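Local coordinates for imine reductase (Amycolatopsis orientalis, PDB 5A9R) that reduces imines to amines, using NADPH as the hydride donor, at the interface of chains A and B. Residues are numbered along the deposited sequence; one frame, centred on the assembly and turned at random. Chains: chain A/B, Imine reductase.

Contact 1: the interface of chains A and B. Residues chain A 122, 174, 177-178, 181; chain B 210, 215, 218.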
loop_
_atom_site.group_PDB
_atom_site.type_symbol
_atom_site.label_atom_id
_atom_site.label_comp_id
_atom_site.label_asym_id
_atom_site.label_seq_id
_atom_site.Cartn_x
_atom_site.Cartn_y
_atom_site.Cartn_z
ATOM N N MET A 122 13.293 11.096 -4.544
ATOM C CA MET A 122 12.382 9.993 -4.097
ATOM C C MET A 122 13.094 8.688 -3.855
ATOM O O MET A 122 12.444 7.605 -3.837
ATOM C CB MET A 122 11.258 9.826 -5.084
ATOM C CG MET A 122 10.445 11.136 -5.340
ATOM S SD MET A 122 9.787 11.848 -3.884
ATOM C CE MET A 122 8.596 10.567 -3.435
ATOM N N LEU A 174 3.234 11.130 -0.414
ATOM C CA LEU A 174 3.685 9.783 -0.799
ATOM C C LEU A 174 4.360 9.062 0.352
ATOM O O LEU A 174 4.091 7.841 0.587
ATOM C CB LEU A 174 4.584 9.861 -2.050
ATOM C CG LEU A 174 3.876 10.297 -3.307
ATOM C CD1 LEU A 174 4.889 10.597 -4.380
ATOM C CD2 LEU A 174 2.832 9.259 -3.753
ATOM N N MET A 177 1.713 7.878 2.835
ATOM C CA MET A 177 1.112 6.640 2.288
ATOM C C MET A 177 2.014 5.443 2.479
ATOM O O MET A 177 1.564 4.319 2.836
ATOM C CB MET A 177 0.779 6.831 0.791
ATOM C CG MET A 177 0.121 5.620 0.203
ATOM S SD MET A 177 -0.279 5.942 -1.569
ATOM C CE MET A 177 1.222 5.851 -2.340
ATOM N N MET A 178 3.329 5.607 2.241
ATOM C CA MET A 178 4.305 4.557 2.411
ATOM C C MET A 178 4.276 3.978 3.849
ATOM O O MET A 178 4.273 2.798 4.057
ATOM C CB MET A 178 5.735 5.105 2.029
ATOM C CG MET A 178 6.822 4.086 2.218
ATOM S SD MET A 178 8.463 4.887 2.135
ATOM C CE MET A 178 8.411 5.777 3.717
ATOM N N SER A 181 1.146 1.993 4.522
ATOM C CA SER A 181 1.163 0.727 3.713
ATOM C C SER A 181 2.124 -0.286 4.256
ATOM O O SER A 181 1.835 -1.483 4.400
ATOM C CB SER A 181 1.502 1.014 2.237
ATOM O OG SER A 181 0.607 1.904 1.691
ATOM N N PHE B 210 4.331 5.046 -7.713
ATOM C CA PHE B 210 4.903 4.936 -6.358
ATOM C C PHE B 210 4.569 3.596 -5.666
ATOM O O PHE B 210 5.428 2.981 -5.021
ATOM C CB PHE B 210 4.485 6.137 -5.526
ATOM C CG PHE B 210 5.234 6.253 -4.240
ATOM C CD1 PHE B 210 6.482 6.836 -4.188
ATOM C CD2 PHE B 210 4.597 5.916 -3.043
ATOM C CE1 PHE B 210 7.141 7.031 -2.952
ATOM C CE2 PHE B 210 5.280 6.030 -1.829
ATOM C CZ PHE B 210 6.532 6.594 -1.805
ATOM N N ILE B 215 6.917 1.508 -2.867
ATOM C CA ILE B 215 6.387 0.741 -1.713
ATOM C C ILE B 215 6.595 -0.756 -1.894
ATOM O O ILE B 215 7.170 -1.426 -1.025
ATOM C CB ILE B 215 4.923 1.042 -1.408
ATOM C CG1 ILE B 215 4.754 2.555 -1.022
ATOM C CG2 ILE B 215 4.310 0.095 -0.404
ATOM C CD1 ILE B 215 3.341 3.027 -0.972
ATOM N N ILE B 218 10.397 -1.749 -1.870
ATOM C CA ILE B 218 10.961 -1.674 -0.591
ATOM C C ILE B 218 10.526 -2.892 0.272
ATOM O O ILE B 218 11.316 -3.551 0.939
ATOM C CB ILE B 218 10.606 -0.357 0.136
ATOM C CG1 ILE B 218 11.362 0.791 -0.501
ATOM C CG2 ILE B 218 10.947 -0.469 1.612
ATOM C CD1 ILE B 218 10.938 2.146 0.062
#
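A:Ser181 and A:Met177 both touch B:Ile215, and a hydrogen bond joins them to each other. The hydroxyl OG of A:Ser181 donates to the backbone O of A:Met177, one turn earlier in helix 166-193, at 2.8 Å. The donor stands above the carbonyl plane, 40° out of it, rather than on a lone pair. The side chain is thereby folded back onto its own helix. Its CB is turned to B:Ile215, meeting CG2.

The main apolar element is the ring of B:Phe210, from helix 199-228. CG lies anti to the backbone N (chi1 -168°), which carries the ring out towards helix 166-193 of chain A. A:Leu174 lies over one face. Its CB sits over the middle of the ring, 3.8 Å from the centroid, in a CH-pi contact. Its CD2 reaches back over CG and CD2 of the ring, so the two side chains run past each other in opposite directions. The backbone O of A:Leu174 is also close, 3.2 Å from CE2 of B:Phe210. Other groups meet the rim. CE of A:Met177 packs near ring atom CD2, and CE of A:Met122, from a loop, approaches the diametrically placed CE1 at 3.9 Å. Both methyls are tilted above the plane, on the side of A:Leu174. CB of A:Met178 lies in the ring plane, at the CE2 edge. These contacts should limit rotation of the ring.

A:Met177 runs out extended and then bends at chi3 (74°). The bend turns its methyl CE towards both B:Phe210 and B:Ile215, 3.8 Å from CD1 of the latter. B:Ile215 also presses CD1 against CA of A:Met178, close to the helix backbone. The patch is thus an interlocking helix-to-helix packing between two subunits, largely apolar. At its margin, CD1 of B:Ile218 lies 4.2 Å from the sulfur SD of A:Met178.

Contact 2: the interface of chains A and B. Residues chain A 188, 191-192, 202; chain B 169-170, 173-174.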
loop_
_atom_site.group_PDB
_atom_site.type_symbol
_atom_site.label_atom_id
_atom_site.label_comp_id
_atom_site.label_asym_id
_atom_site.label_seq_id
_atom_site.Cartn_x
_atom_site.Cartn_y
_atom_site.Cartn_z
ATOM N N ALA A 188 0.193 -7.890 8.297
ATOM C CA ALA A 188 -0.120 -9.042 7.439
ATOM C C ALA A 188 0.950 -10.121 7.570
ATOM O O ALA A 188 0.659 -11.306 7.722
ATOM C CB ALA A 188 -0.297 -8.588 6.021
ATOM N N LEU A 191 0.675 -11.901 10.810
ATOM C CA LEU A 191 -0.452 -12.832 10.736
ATOM C C LEU A 191 -0.121 -14.132 10.007
ATOM O O LEU A 191 -0.240 -15.235 10.587
ATOM C CB LEU A 191 -1.672 -12.234 10.063
ATOM C CG LEU A 191 -2.497 -11.322 10.909
ATOM C CD1 LEU A 191 -3.438 -10.437 10.114
ATOM C CD2 LEU A 191 -3.263 -12.154 11.959
ATOM N N VAL A 192 0.474 -14.061 8.802
ATOM C CA VAL A 192 0.824 -15.323 8.155
ATOM C C VAL A 192 2.013 -15.983 8.824
ATOM O O VAL A 192 2.161 -17.219 8.820
ATOM C CB VAL A 192 1.002 -15.205 6.658
ATOM C CG1 VAL A 192 -0.263 -14.755 5.956
ATOM C CG2 VAL A 192 2.157 -14.306 6.232
ATOM N N PHE A 202 5.580 -14.700 1.541
ATOM C CA PHE A 202 4.330 -13.959 1.537
ATOM C C PHE A 202 4.356 -12.841 0.503
ATOM O O PHE A 202 3.357 -12.611 -0.139
ATOM C CB PHE A 202 4.053 -13.388 2.964
ATOM C CG PHE A 202 2.769 -12.608 3.132
ATOM C CD1 PHE A 202 1.536 -13.133 2.770
ATOM C CD2 PHE A 202 2.826 -11.336 3.578
ATOM C CE1 PHE A 202 0.393 -12.400 2.910
ATOM C CE2 PHE A 202 1.690 -10.541 3.691
ATOM C CZ PHE A 202 0.480 -11.138 3.412
ATOM N N LEU B 169 -6.530 -17.212 6.733
ATOM C CA LEU B 169 -5.444 -16.443 7.317
ATOM C C LEU B 169 -4.854 -15.461 6.294
ATOM O O LEU B 169 -4.617 -14.262 6.602
ATOM C CB LEU B 169 -4.408 -17.362 7.967
ATOM C CG LEU B 169 -3.255 -16.709 8.689
ATOM C CD1 LEU B 169 -3.823 -15.955 9.900
ATOM C CD2 LEU B 169 -2.227 -17.754 9.047
ATOM N N TYR B 170 -4.552 -15.966 5.081
ATOM C CA TYR B 170 -4.034 -15.100 3.996
ATOM C C TYR B 170 -5.009 -14.008 3.696
ATOM O O TYR B 170 -4.652 -12.858 3.507
ATOM C CB TYR B 170 -3.790 -15.922 2.710
ATOM C CG TYR B 170 -2.328 -16.252 2.472
ATOM C CD1 TYR B 170 -1.698 -17.230 3.149
ATOM C CD2 TYR B 170 -1.668 -15.537 1.506
ATOM C CE1 TYR B 170 -0.307 -17.537 2.808
ATOM C CE2 TYR B 170 -0.351 -15.754 1.222
ATOM C CZ TYR B 170 0.281 -16.774 1.824
ATOM O OH TYR B 170 1.676 -16.828 1.450
ATOM N N ALA B 173 -4.959 -11.408 6.386
ATOM C CA ALA B 173 -3.698 -10.639 6.321
ATOM C C ALA B 173 -3.743 -9.618 5.204
ATOM O O ALA B 173 -3.406 -8.422 5.367
ATOM C CB ALA B 173 -2.560 -11.629 6.130
ATOM N N LEU B 174 -4.113 -10.077 4.005
ATOM C CA LEU B 174 -4.184 -9.186 2.836
ATOM C C LEU B 174 -5.190 -8.069 3.036
ATOM O O LEU B 174 -4.896 -6.877 2.702
ATOM C CB LEU B 174 -4.464 -10.005 1.559
ATOM C CG LEU B 174 -3.347 -10.930 1.148
ATOM C CD1 LEU B 174 -3.833 -11.861 0.069
ATOM C CD2 LEU B 174 -2.092 -10.145 0.731
#
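A:Phe202 and B:Tyr170 form the aromatic part of this helix-packing patch. Their rings meet edge to face, with planes 66° apart and centroids separated by 5.5 Å. CD1 and CE1 of A:Phe202 turn towards the tyrosine, whose CE2 lies in the phenylalanine plane, 3.6 Å from CD1. The phenol oxygen OH extends past this edge towards CA of A:Phe202.

Aliphatic groups pack around the two rings. A:Val192 serves both: CG1 lies above a face of B:Tyr170, offset to the rim, and CG2 lies above a face of A:Phe202 within its own chain. The valine therefore sits in the angle between the rings. CD2 of B:Leu174 touches the far end of A:Phe202, 3.8 Å from CZ.

Small residues let the two copies of helix 166-193 approach closely. CB of B:Ala173 packs on CA of A:Ala188 at 3.8 Å. In return, CB of A:Ala188 lies 3.2 Å from the backbone O of B:Ala173. CD1 of A:Leu191 packs against CA of B:Ala173 beside this alanine pair.

A further contact pairs methyl groups with a backbone carbonyl. CG of B:Leu169 is anti to its N (chi1 -177°), and the branched end reaches A:Leu191. Both methyls, CD1 and CD2, lie beside the carbonyl O of A:Leu191, CD2 at 3.6 Å. CD2 also touches CA of A:Val192.

The patch joins the helical regions of the two chains, and so helps hold together the intertwined dimer typical of imine reductases.

Contact 1 and contact 2 lie about 20 Å apart, measured between the centres of their C-alpha atoms. Both use helices 166-193 and 199-228, with chain roles partly exchanged. Helix 166-193 of chain A serves contact 1 through its middle and contact 2 through its end. Helix 199-228 comes from chain B in contact 1 and from chain A in contact 2. Leu174 takes part in both, as the A copy in one and the B copy in the other. The two-fold symmetry repeats each patch, so the long helices are tied between subunits at several points, consistent with an interwoven dimer.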